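Local coordinates for NAD-dependent protein deacylase 2 (Archaeoglobus fulgidus, PDB 1S7G) that deacetylates proteins at the expense of NAD, among them the archaeal chromatin protein Alba, whose grip on DNA is thereby strengthened and transcription repressed, at residues D3-A8 against V229-K234; A24-E29 against G233-V238; F187-S192 against M213-A218. All blocks are in the same frame, centred on the assembly; numbering follows the deposited sequence.

Contact 1: residues D3-A8 against V229-K234; sequences DEIRKA and VKIIGK. With NAD (nicotinamide-adenine-dinucleotide), chain L.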
loop_
_atom_site.group_PDB
_atom_site.type_symbol
_atom_site.label_atom_id
_atom_site.label_comp_id
_atom_site.label_asym_id
_atom_site.label_seq_id
_atom_site.Cartn_x
_atom_site.Cartn_y
_atom_site.Cartn_z
ATOM N N ASP A 3 -7.980 30.151 -0.670
ATOM C CA ASP A 3 -8.955 29.250 -1.270
ATOM C C ASP A 3 -8.400 27.843 -1.499
ATOM O O ASP A 3 -9.137 26.863 -1.406
ATOM C CB ASP A 3 -9.459 29.825 -2.601
ATOM C CG ASP A 3 -10.106 31.196 -2.443
ATOM O OD1 ASP A 3 -11.015 31.333 -1.596
ATOM O OD2 ASP A 3 -9.711 32.135 -3.169
ATOM N N GLU A 4 -7.105 27.745 -1.797
ATOM C CA GLU A 4 -6.474 26.451 -2.046
ATOM C C GLU A 4 -6.507 25.544 -0.823
ATOM O O GLU A 4 -6.887 24.378 -0.918
ATOM C CB GLU A 4 -5.023 26.627 -2.503
ATOM C CG GLU A 4 -4.873 27.324 -3.843
ATOM C CD GLU A 4 -5.096 28.816 -3.742
ATOM O OE1 GLU A 4 -5.151 29.483 -4.799
ATOM O OE2 GLU A 4 -5.209 29.324 -2.603
ATOM N N ILE A 5 -6.102 26.082 0.322
ATOM C CA ILE A 5 -6.094 25.312 1.558
ATOM C C ILE A 5 -7.501 24.825 1.905
ATOM O O ILE A 5 -7.691 23.663 2.267
ATOM C CB ILE A 5 -5.517 26.143 2.719
ATOM C CG1 ILE A 5 -4.036 26.414 2.455
ATOM C CG2 ILE A 5 -5.676 25.403 4.032
ATOM C CD1 ILE A 5 -3.349 27.202 3.544
ATOM N N ARG A 6 -8.489 25.703 1.771
ATOM C CA ARG A 6 -9.866 25.324 2.066
ATOM C C ARG A 6 -10.307 24.201 1.123
ATOM O O ARG A 6 -10.926 23.228 1.547
ATOM C CB ARG A 6 -10.810 26.526 1.902
ATOM C CG ARG A 6 -12.177 26.334 2.570
ATOM C CD ARG A 6 -13.184 27.401 2.147
ATOM N NE ARG A 6 -12.608 28.743 2.155
ATOM C CZ ARG A 6 -12.082 29.332 3.225
ATOM N NH1 ARG A 6 -11.581 30.558 3.128
ATOM N NH2 ARG A 6 -12.059 28.697 4.392
ATOM N N LYS A 7 -9.975 24.340 -0.156
ATOM C CA LYS A 7 -10.344 23.340 -1.150
ATOM C C LYS A 7 -9.683 21.996 -0.869
ATOM O O LYS A 7 -10.319 20.947 -0.992
ATOM C CB LYS A 7 -9.967 23.822 -2.551
ATOM C CG LYS A 7 -11.113 23.765 -3.548
ATOM C CD LYS A 7 -11.666 22.356 -3.687
ATOM C CE LYS A 7 -12.835 22.316 -4.659
ATOM N NZ LYS A 7 -13.352 20.931 -4.844
ATOM N N ALA A 8 -8.409 22.031 -0.494
ATOM C CA ALA A 8 -7.676 20.807 -0.185
ATOM C C ALA A 8 -8.341 20.105 0.996
ATOM O O ALA A 8 -8.516 18.884 0.993
ATOM C CB ALA A 8 -6.215 21.133 0.147
ATOM N N VAL A 229 -6.028 20.755 -6.918
ATOM C CA VAL A 229 -5.600 21.849 -6.054
ATOM C C VAL A 229 -4.080 21.874 -6.047
ATOM O O VAL A 229 -3.429 20.831 -5.979
ATOM C CB VAL A 229 -6.090 21.685 -4.596
ATOM C CG1 VAL A 229 -5.590 22.856 -3.748
ATOM C CG2 VAL A 229 -7.600 21.620 -4.553
ATOM N N LYS A 230 -3.517 23.069 -6.136
ATOM C CA LYS A 230 -2.076 23.239 -6.134
ATOM C C LYS A 230 -1.774 24.373 -5.168
ATOM O O LYS A 230 -2.357 25.455 -5.256
ATOM C CB LYS A 230 -1.581 23.565 -7.545
ATOM C CG LYS A 230 -2.215 24.792 -8.163
ATOM C CD LYS A 230 -2.095 24.788 -9.684
ATOM C CE LYS A 230 -0.649 24.668 -10.136
ATOM N NZ LYS A 230 -0.539 24.803 -11.616
ATOM N N ILE A 231 -0.868 24.113 -4.234
ATOM C CA ILE A 231 -0.512 25.098 -3.229
ATOM C C ILE A 231 0.979 25.370 -3.222
ATOM O O ILE A 231 1.783 24.447 -3.193
ATOM C CB ILE A 231 -0.937 24.608 -1.823
ATOM C CG1 ILE A 231 -2.439 24.309 -1.813
ATOM C CG2 ILE A 231 -0.586 25.654 -0.770
ATOM C CD1 ILE A 231 -2.920 23.569 -0.572
ATOM N N ILE A 232 1.346 26.642 -3.260
ATOM C CA ILE A 232 2.750 27.026 -3.223
ATOM C C ILE A 232 3.076 27.387 -1.780
ATOM O O ILE A 232 2.443 28.270 -1.205
ATOM C CB ILE A 232 3.020 28.253 -4.123
ATOM C CG1 ILE A 232 2.782 27.889 -5.587
ATOM C CG2 ILE A 232 4.436 28.749 -3.914
ATOM C CD1 ILE A 232 3.673 26.765 -6.101
ATOM N N GLY A 233 4.046 26.702 -1.186
ATOM C CA GLY A 233 4.400 27.011 0.187
ATOM C C GLY A 233 5.183 25.921 0.891
ATOM O O GLY A 233 5.515 24.897 0.298
ATOM N N LYS A 234 5.485 26.148 2.165
ATOM C CA LYS A 234 6.227 25.175 2.948
ATOM C C LYS A 234 5.278 24.154 3.567
ATOM O O LYS A 234 4.263 24.512 4.172
ATOM C CB LYS A 234 7.032 25.887 4.037
ATOM C CG LYS A 234 8.119 26.799 3.479
ATOM C CD LYS A 234 9.078 27.243 4.564
ATOM C CE LYS A 234 10.328 27.884 3.973
ATOM N NZ LYS A 234 11.385 28.080 5.013
HETATM P PA NAD L . 13.564 16.919 -5.169
HETATM O O1A NAD L . 13.565 16.706 -6.565
HETATM O O2A NAD L . 14.807 17.447 -4.655
HETATM O O5B NAD L . 12.299 17.782 -4.900
HETATM C C5B NAD L . 11.868 18.363 -3.597
HETATM C C4B NAD L . 10.781 19.397 -3.927
HETATM O O4B NAD L . 10.337 19.953 -2.660
HETATM C C3B NAD L . 11.239 20.643 -4.818
HETATM O O3B NAD L . 10.371 20.602 -5.985
HETATM C C2B NAD L . 11.062 21.906 -3.980
HETATM O O2B NAD L . 10.566 23.071 -4.568
HETATM C C1B NAD L . 10.181 21.369 -2.797
HETATM N N9A NAD L . 10.499 21.935 -1.455
HETATM C C8A NAD L . 11.640 22.432 -0.831
HETATM N N7A NAD L . 11.418 22.824 0.415
HETATM C C5A NAD L . 10.120 22.614 0.715
HETATM C C6A NAD L . 9.171 22.805 1.941
HETATM N N6A NAD L . 9.526 23.284 3.052
HETATM N N1A NAD L . 7.805 22.406 1.797
HETATM C C2A NAD L . 7.216 21.867 0.623
HETATM N N3A NAD L . 8.075 21.675 -0.553
HETATM C C4A NAD L . 9.506 22.048 -0.469
HETATM O O3 NAD L . 13.220 15.646 -4.373
HETATM P PN NAD L . 12.327 14.427 -4.667
HETATM O O1N NAD L . 11.174 14.902 -5.339
HETATM O O2N NAD L . 12.187 13.762 -3.348
HETATM O O5D NAD L . 13.246 13.574 -5.784
HETATM C C5D NAD L . 14.489 12.982 -5.318
HETATM C C4D NAD L . 15.131 11.947 -6.204
HETATM O O4D NAD L . 15.035 12.229 -7.682
HETATM C C3D NAD L . 16.667 11.797 -5.896
HETATM O O3D NAD L . 17.057 10.374 -5.835
HETATM C C2D NAD L . 17.407 12.652 -7.050
HETATM O O2D NAD L . 18.756 12.232 -7.377
HETATM C C1D NAD L . 16.364 12.602 -8.278
HETATM N N1N NAD L . 16.226 13.921 -9.044
HETATM C C2N NAD L . 16.960 13.986 -10.370
HETATM C C3N NAD L . 16.865 15.152 -11.207
HETATM C C7N NAD L . 17.622 15.281 -12.535
HETATM O O7N NAD L . 17.359 16.285 -13.329
HETATM N N7N NAD L . 18.600 14.360 -12.809
HETATM C C4N NAD L . 15.970 16.384 -10.715
HETATM C C5N NAD L . 15.229 16.335 -9.358
HETATM C C6N NAD L . 15.374 15.090 -8.543
#

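Contact 2: residues A24-E29 against G233-V238; sequences AGISAE and GKAGEV. With NAD (nicotinamide-adenine-dinucleotide), chain L.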
loop_
_atom_site.group_PDB
_atom_site.type_symbol
_atom_site.label_atom_id
_atom_site.label_comp_id
_atom_site.label_asym_id
_atom_site.label_seq_id
_atom_site.Cartn_x
_atom_site.Cartn_y
_atom_site.Cartn_z
ATOM N N ALA A 24 11.888 14.842 -0.757
ATOM C CA ALA A 24 12.843 15.524 0.115
ATOM C C ALA A 24 12.354 16.855 0.663
ATOM O O ALA A 24 12.787 17.287 1.734
ATOM C CB ALA A 24 14.156 15.736 -0.623
ATOM N N GLY A 25 11.462 17.509 -0.071
ATOM C CA GLY A 25 10.958 18.791 0.376
ATOM C C GLY A 25 10.163 18.764 1.670
ATOM O O GLY A 25 10.046 19.791 2.333
ATOM N N ILE A 26 9.609 17.617 2.051
ATOM C CA ILE A 26 8.829 17.584 3.284
ATOM C C ILE A 26 9.703 17.568 4.522
ATOM O O ILE A 26 9.244 17.908 5.615
ATOM C CB ILE A 26 7.889 16.368 3.371
ATOM C CG1 ILE A 26 6.892 16.589 4.515
ATOM C CG2 ILE A 26 8.689 15.093 3.641
ATOM C CD1 ILE A 26 5.880 15.494 4.689
ATOM N N SER A 27 10.959 17.165 4.354
ATOM C CA SER A 27 11.896 17.094 5.471
ATOM C C SER A 27 12.853 18.284 5.501
ATOM O O SER A 27 13.784 18.322 6.304
ATOM C CB SER A 27 12.696 15.787 5.406
ATOM O OG SER A 27 11.844 14.659 5.552
ATOM N N ALA A 28 12.621 19.252 4.622
ATOM C CA ALA A 28 13.467 20.437 4.566
ATOM C C ALA A 28 13.350 21.238 5.859
ATOM O O ALA A 28 14.312 21.871 6.294
ATOM C CB ALA A 28 13.074 21.305 3.375
ATOM N N GLU A 29 12.166 21.203 6.470
ATOM C CA GLU A 29 11.921 21.927 7.715
ATOM C C GLU A 29 12.326 21.133 8.951
ATOM O O GLU A 29 12.050 21.544 10.078
ATOM C CB GLU A 29 10.447 22.334 7.809
ATOM C CG GLU A 29 10.053 23.395 6.790
ATOM C CD GLU A 29 8.554 23.598 6.706
ATOM O OE1 GLU A 29 7.954 24.033 7.716
ATOM O OE2 GLU A 29 7.976 23.319 5.631
ATOM N N GLY A 233 4.046 26.702 -1.186
ATOM C CA GLY A 233 4.400 27.011 0.187
ATOM C C GLY A 233 5.183 25.921 0.891
ATOM O O GLY A 233 5.515 24.897 0.298
ATOM N N LYS A 234 5.485 26.148 2.165
ATOM C CA LYS A 234 6.227 25.175 2.948
ATOM C C LYS A 234 5.278 24.154 3.567
ATOM O O LYS A 234 4.263 24.512 4.172
ATOM C CB LYS A 234 7.032 25.887 4.037
ATOM C CG LYS A 234 8.119 26.799 3.479
ATOM C CD LYS A 234 9.078 27.243 4.564
ATOM C CE LYS A 234 10.328 27.884 3.973
ATOM N NZ LYS A 234 11.385 28.080 5.013
ATOM N N ALA A 235 5.614 22.878 3.404
ATOM C CA ALA A 235 4.798 21.793 3.927
ATOM C C ALA A 235 4.549 21.928 5.426
ATOM O O ALA A 235 3.419 21.804 5.889
ATOM C CB ALA A 235 5.461 20.469 3.631
ATOM N N GLY A 236 5.610 22.186 6.180
ATOM C CA GLY A 236 5.483 22.322 7.620
ATOM C C GLY A 236 4.519 23.408 8.058
ATOM O O GLY A 236 4.067 23.422 9.198
ATOM N N GLU A 237 4.203 24.326 7.154
ATOM C CA GLU A 237 3.290 25.414 7.475
ATOM C C GLU A 237 1.904 25.128 6.915
ATOM O O GLU A 237 0.891 25.262 7.611
ATOM C CB GLU A 237 3.824 26.729 6.896
ATOM C CG GLU A 237 5.165 27.147 7.483
ATOM C CD GLU A 237 5.701 28.430 6.881
ATOM O OE1 GLU A 237 6.681 28.972 7.430
ATOM O OE2 GLU A 237 5.152 28.897 5.859
ATOM N N VAL A 238 1.868 24.715 5.653
ATOM C CA VAL A 238 0.614 24.427 4.978
ATOM C C VAL A 238 -0.156 23.221 5.512
ATOM O O VAL A 238 -1.357 23.318 5.765
ATOM C CB VAL A 238 0.854 24.239 3.473
ATOM C CG1 VAL A 238 -0.393 23.677 2.804
ATOM C CG2 VAL A 238 1.243 25.572 2.854
HETATM P PA NAD L . 13.564 16.919 -5.169
HETATM O O1A NAD L . 13.565 16.706 -6.565
HETATM O O2A NAD L . 14.807 17.447 -4.655
HETATM O O5B NAD L . 12.299 17.782 -4.900
HETATM C C5B NAD L . 11.868 18.363 -3.597
HETATM C C4B NAD L . 10.781 19.397 -3.927
HETATM O O4B NAD L . 10.337 19.953 -2.660
HETATM C C3B NAD L . 11.239 20.643 -4.818
HETATM O O3B NAD L . 10.371 20.602 -5.985
HETATM C C2B NAD L . 11.062 21.906 -3.980
HETATM O O2B NAD L . 10.566 23.071 -4.568
HETATM C C1B NAD L . 10.181 21.369 -2.797
HETATM N N9A NAD L . 10.499 21.935 -1.455
HETATM C C8A NAD L . 11.640 22.432 -0.831
HETATM N N7A NAD L . 11.418 22.824 0.415
HETATM C C5A NAD L . 10.120 22.614 0.715
HETATM C C6A NAD L . 9.171 22.805 1.941
HETATM N N6A NAD L . 9.526 23.284 3.052
HETATM N N1A NAD L . 7.805 22.406 1.797
HETATM C C2A NAD L . 7.216 21.867 0.623
HETATM N N3A NAD L . 8.075 21.675 -0.553
HETATM C C4A NAD L . 9.506 22.048 -0.469
HETATM O O3 NAD L . 13.220 15.646 -4.373
HETATM P PN NAD L . 12.327 14.427 -4.667
HETATM O O1N NAD L . 11.174 14.902 -5.339
HETATM O O2N NAD L . 12.187 13.762 -3.348
HETATM O O5D NAD L . 13.246 13.574 -5.784
HETATM C C5D NAD L . 14.489 12.982 -5.318
HETATM C C4D NAD L . 15.131 11.947 -6.204
HETATM O O4D NAD L . 15.035 12.229 -7.682
HETATM C C3D NAD L . 16.667 11.797 -5.896
HETATM O O3D NAD L . 17.057 10.374 -5.835
HETATM C C2D NAD L . 17.407 12.652 -7.050
HETATM O O2D NAD L . 18.756 12.232 -7.377
HETATM C C1D NAD L . 16.364 12.602 -8.278
HETATM N N1N NAD L . 16.226 13.921 -9.044
HETATM C C2N NAD L . 16.960 13.986 -10.370
HETATM C C3N NAD L . 16.865 15.152 -11.207
HETATM C C7N NAD L . 17.622 15.281 -12.535
HETATM O O7N NAD L . 17.359 16.285 -13.329
HETATM N N7N NAD L . 18.600 14.360 -12.809
HETATM C C4N NAD L . 15.970 16.384 -10.715
HETATM C C5N NAD L . 15.229 16.335 -9.358
HETATM C C6N NAD L . 15.374 15.090 -8.543
#

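Contact 3: residues F187-S192 against M213-A218; sequences FMVVGS and MIIVNA. With NAD (nicotinamide-adenine-dinucleotide), chain L.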
loop_
_atom_site.group_PDB
_atom_site.type_symbol
_atom_site.label_atom_id
_atom_site.label_comp_id
_atom_site.label_asym_id
_atom_site.label_seq_id
_atom_site.Cartn_x
_atom_site.Cartn_y
_atom_site.Cartn_z
ATOM N N PHE A 187 -5.254 11.669 -3.747
ATOM C CA PHE A 187 -3.808 11.491 -3.849
ATOM C C PHE A 187 -3.132 12.852 -3.660
ATOM O O PHE A 187 -3.294 13.746 -4.488
ATOM C CB PHE A 187 -3.451 10.906 -5.226
ATOM C CG PHE A 187 -1.998 10.509 -5.374
ATOM C CD1 PHE A 187 -1.570 9.231 -5.028
ATOM C CD2 PHE A 187 -1.060 11.416 -5.868
ATOM C CE1 PHE A 187 -0.231 8.856 -5.169
ATOM C CE2 PHE A 187 0.291 11.055 -6.016
ATOM C CZ PHE A 187 0.705 9.772 -5.666
ATOM N N MET A 188 -2.359 12.998 -2.587
ATOM C CA MET A 188 -1.683 14.262 -2.295
ATOM C C MET A 188 -0.156 14.176 -2.321
ATOM O O MET A 188 0.437 13.309 -1.690
ATOM C CB MET A 188 -2.151 14.793 -0.927
ATOM C CG MET A 188 -1.474 16.083 -0.464
ATOM S SD MET A 188 -2.342 16.865 0.944
ATOM C CE MET A 188 -1.605 16.010 2.357
ATOM N N VAL A 189 0.468 15.087 -3.055
ATOM C CA VAL A 189 1.922 15.140 -3.155
ATOM C C VAL A 189 2.436 16.265 -2.265
ATOM O O VAL A 189 1.889 17.367 -2.269
ATOM C CB VAL A 189 2.384 15.407 -4.605
ATOM C CG1 VAL A 189 3.878 15.627 -4.638
ATOM C CG2 VAL A 189 2.016 14.228 -5.506
ATOM N N VAL A 190 3.485 15.989 -1.501
ATOM C CA VAL A 190 4.052 16.998 -0.612
ATOM C C VAL A 190 5.567 17.016 -0.722
ATOM O O VAL A 190 6.223 16.030 -0.417
ATOM C CB VAL A 190 3.675 16.730 0.873
ATOM C CG1 VAL A 190 4.235 17.823 1.757
ATOM C CG2 VAL A 190 2.157 16.650 1.033
ATOM N N GLY A 191 6.116 18.139 -1.166
ATOM C CA GLY A 191 7.558 18.268 -1.275
ATOM C C GLY A 191 8.319 17.360 -2.232
ATOM O O GLY A 191 9.369 16.825 -1.873
ATOM N N SER A 192 7.802 17.173 -3.440
ATOM C CA SER A 192 8.491 16.361 -4.442
ATOM C C SER A 192 8.428 17.080 -5.784
ATOM O O SER A 192 7.385 17.624 -6.143
ATOM C CB SER A 192 7.840 14.987 -4.591
ATOM O OG SER A 192 8.398 14.298 -5.698
ATOM N N MET A 213 -6.736 15.091 -6.899
ATOM C CA MET A 213 -5.307 15.352 -6.795
ATOM C C MET A 213 -4.943 16.658 -6.109
ATOM O O MET A 213 -5.427 17.726 -6.483
ATOM C CB MET A 213 -4.699 15.348 -8.193
ATOM C CG MET A 213 -5.182 14.226 -9.085
ATOM S SD MET A 213 -4.431 12.668 -8.640
ATOM C CE MET A 213 -2.700 13.065 -8.791
ATOM N N ILE A 214 -4.053 16.569 -5.125
ATOM C CA ILE A 214 -3.598 17.740 -4.389
ATOM C C ILE A 214 -2.071 17.766 -4.366
ATOM O O ILE A 214 -1.433 16.724 -4.235
ATOM C CB ILE A 214 -4.055 17.678 -2.929
ATOM C CG1 ILE A 214 -5.572 17.536 -2.856
ATOM C CG2 ILE A 214 -3.548 18.895 -2.178
ATOM C CD1 ILE A 214 -6.066 17.178 -1.472
ATOM N N ILE A 215 -1.478 18.946 -4.495
ATOM C CA ILE A 215 -0.031 19.040 -4.411
ATOM C C ILE A 215 0.349 20.268 -3.593
ATOM O O ILE A 215 -0.249 21.333 -3.740
ATOM C CB ILE A 215 0.658 19.105 -5.806
ATOM C CG1 ILE A 215 2.179 19.143 -5.622
ATOM C CG2 ILE A 215 0.209 20.329 -6.581
ATOM C CD1 ILE A 215 2.967 18.912 -6.907
ATOM N N VAL A 216 1.324 20.085 -2.706
ATOM C CA VAL A 216 1.841 21.139 -1.851
ATOM C C VAL A 216 3.339 21.110 -2.077
ATOM O O VAL A 216 4.013 20.142 -1.720
ATOM C CB VAL A 216 1.560 20.861 -0.355
ATOM C CG1 VAL A 216 2.234 21.920 0.491
ATOM C CG2 VAL A 216 0.058 20.836 -0.087
ATOM N N ASN A 217 3.857 22.170 -2.677
ATOM C CA ASN A 217 5.268 22.241 -2.978
ATOM C C ASN A 217 5.749 23.684 -2.937
ATOM O O ASN A 217 4.965 24.611 -3.123
ATOM C CB ASN A 217 5.500 21.654 -4.362
ATOM C CG ASN A 217 6.746 20.816 -4.432
ATOM O OD1 ASN A 217 6.884 19.824 -3.712
ATOM N ND2 ASN A 217 7.674 21.210 -5.300
ATOM N N ALA A 218 7.041 23.872 -2.691
ATOM C CA ALA A 218 7.613 25.214 -2.639
ATOM C C ALA A 218 7.678 25.810 -4.040
ATOM O O ALA A 218 7.698 27.026 -4.210
ATOM C CB ALA A 218 9.004 25.163 -2.039
HETATM P PA NAD L . 13.564 16.919 -5.169
HETATM O O1A NAD L . 13.565 16.706 -6.565
HETATM O O2A NAD L . 14.807 17.447 -4.655
HETATM O O5B NAD L . 12.299 17.782 -4.900
HETATM C C5B NAD L . 11.868 18.363 -3.597
HETATM C C4B NAD L . 10.781 19.397 -3.927
HETATM O O4B NAD L . 10.337 19.953 -2.660
HETATM C C3B NAD L . 11.239 20.643 -4.818
HETATM O O3B NAD L . 10.371 20.602 -5.985
HETATM C C2B NAD L . 11.062 21.906 -3.980
HETATM O O2B NAD L . 10.566 23.071 -4.568
HETATM C C1B NAD L . 10.181 21.369 -2.797
HETATM N N9A NAD L . 10.499 21.935 -1.455
HETATM C C8A NAD L . 11.640 22.432 -0.831
HETATM N N7A NAD L . 11.418 22.824 0.415
HETATM C C5A NAD L . 10.120 22.614 0.715
HETATM C C6A NAD L . 9.171 22.805 1.941
HETATM N N6A NAD L . 9.526 23.284 3.052
HETATM N N1A NAD L . 7.805 22.406 1.797
HETATM C C2A NAD L . 7.216 21.867 0.623
HETATM N N3A NAD L . 8.075 21.675 -0.553
HETATM C C4A NAD L . 9.506 22.048 -0.469
HETATM O O3 NAD L . 13.220 15.646 -4.373
HETATM P PN NAD L . 12.327 14.427 -4.667
HETATM O O1N NAD L . 11.174 14.902 -5.339
HETATM O O2N NAD L . 12.187 13.762 -3.348
HETATM O O5D NAD L . 13.246 13.574 -5.784
HETATM C C5D NAD L . 14.489 12.982 -5.318
HETATM C C4D NAD L . 15.131 11.947 -6.204
HETATM O O4D NAD L . 15.035 12.229 -7.682
HETATM C C3D NAD L . 16.667 11.797 -5.896
HETATM O O3D NAD L . 17.057 10.374 -5.835
HETATM C C2D NAD L . 17.407 12.652 -7.050
HETATM O O2D NAD L . 18.756 12.232 -7.377
HETATM C C1D NAD L . 16.364 12.602 -8.278
HETATM N N1N NAD L . 16.226 13.921 -9.044
HETATM C C2N NAD L . 16.960 13.986 -10.370
HETATM C C3N NAD L . 16.865 15.152 -11.207
HETATM C C7N NAD L . 17.622 15.281 -12.535
HETATM O O7N NAD L . 17.359 16.285 -13.329
HETATM N N7N NAD L . 18.600 14.360 -12.809
HETATM C C4N NAD L . 15.970 16.384 -10.715
HETATM C C5N NAD L . 15.229 16.335 -9.358
HETATM C C6N NAD L . 15.374 15.090 -8.543
#

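Contact 1: residues D3-A8 against V229-K234
The carbonyl oxygen of Glu4 accepts the helical N-H of Ala8, N to O 2.8 Å, and the methyl CG1 of Val229 rests beside the same Glu4 O at 3.5 Å. The oxygen is thus satisfied within its own helix and meets the strand through van der Waals contact with a methyl. Val229 straddles this turn. With CG1 anti to the backbone N (chi1 179°), one branch goes to Glu4 and the other, CG2, meets the CB of Lys7 at 3.8 Å; the two methyls of a beta-branched valine can in this way touch two residues of one helical turn. Ile231 reaches the helix with the far part of its chain, CG1 lying 3.5 Å from Glu4 CB, and CD1 passing to the CB of Ala8 at 4.2 Å. Alanine is well placed there, since its single methyl lets the helix lie close. Glu4 itself packs through its aliphatic part, CG standing 3.4 Å from Lys230 O; the bend at chi2 (76°) then turns the carboxylate off the strand, where it lies close to the like-charged Glu2. Lys7 likewise gives only its base and sends its amine outward. The segment axes of helix 3-8 and strand 229-232 approach to 8.0 Å, with 133° between their N-to-C directions. Strand 229-232 is an edge of the parallel sheet within this chain, hydrogen-bonded along its inner side to strand 212-217. Helix 3-13 covers one face of it, and Ile5, Ala8 and Ile231 all meet Ile242 of helix 235-250, which lies on that face too.

Contact 2: residues A24-E29 against G233-V238
Ile26 and Ala235 stand 5.9 Å apart, CA to CA, where the short 3-10 turn 24-26 passes the first turn of helix 235-250, with Glu29 reaching across to the same helix end. The chain of Glu29 is extended beyond CG (chi2 169°), which carries the carboxylate to the helix start. There OE2 of Glu29 accepts the N-H of Gly236 at 2.7 Å, met from above the carboxylate plane, 36° out of it. The same OE2 takes the amine N6A of NAD at 3.0 Å, in a fairly straight bond (162°). Lys234, the N-cap residue, adds its CB 3.2 Å from this oxygen. Gly236 suits its place because a side chain would run into Glu29 OE1. Next to it, Ala235 N donates to NAD N1A over 2.8 Å; its small methyl packs on Ile26 CG1 at 4.2 Å and also touches the adenine at N1A and C2A, so a small residue suits the spot. At the start of the segment, Ala24 N binds the phosphate oxygen O2N of NAD at 2.8 Å, and Gly25 has no CB that could strike the ribose. Replacing Glu29 by an alanine would probably leave the adenine amine and Gly236 N without their shared acceptor and the base less firmly held. An acceptor for N6A beside a donor for N1A reads the pattern of adenine, not the reverse pattern of guanine. The first N-H groups of the helix, here turned to Glu29 and the adenine, would tend to stabilise the carboxylate's negative charge; the amine of Lys234, near but not touching, may add a weak longer-range effect.

Contact 3: residues F187-S192 against M213-A218
Backbone bonds carry the pairing: strands 187-190 and 213-217 run parallel in register, Phe187 beside Met213 through Val190 beside Val216. Ile214 N donates to Phe187 O at 3.0 Å, Val189 N to Ile214 O, Val216 N to Val189 O, and Gly191 N closes the ladder on Val216 O. CA-H groups supplement it, as at Met188 CA to Ile214 O, 3.1 Å. Helix 202-209 joins the strands, making a beta-alpha-beta crossover unit of the Rossmann-like sirtuin domain. Apolar side chains pack pairwise on alternate faces. On one, Met213, bent at chi2 and chi3, curls its CE to 3.7 Å from CD2 of the Phe187 ring, and Val189 lies alongside Ile215. On the other, Met188 and Ile214 pass at a slant, CG to CG2 3.9 Å, while Val190 and Val216 meet helix 235-250. Polar groups take over at the carboxyl ends. The amide of Asn217 is divided: OD1 receives a weak bond from Ser192 N at 2.8 Å, and ND2 donates to O3B of the adenosine ribose of NAD, also 2.8 Å. Gly191, at positive phi (63°), turns the chain there, and Ser192 OG, anti to its own N, donates to phosphate oxygen O1N at 2.9 Å.

In the fold
Contacts 1 and 3 meet in one sheet, where strands 229-232 and 212-217 lie side by side, the contact centres about 9 Å apart: Ile231 N lies 2.9 Å from Ile215 O, and Gly233 N 3.0 Å from Asn217 O, both probable hydrogen bonds. Contact 2 shares Gly233 and Lys234 with contact 1, because strand 229-232 leads directly into helix 235-250. It also meets contact 3, about 10 Å away between centres, through a probable bond of Gly25 N to Gly191 O (2.8 Å) and Ala235 CB on Val190 CG1 (3.5 Å). Contacts 2 and 3 hold NAD at the adenine, its ribose and the nicotinamide-side phosphate; contact 1 reaches it through Gly233 and Lys234, its helix packing set farther off.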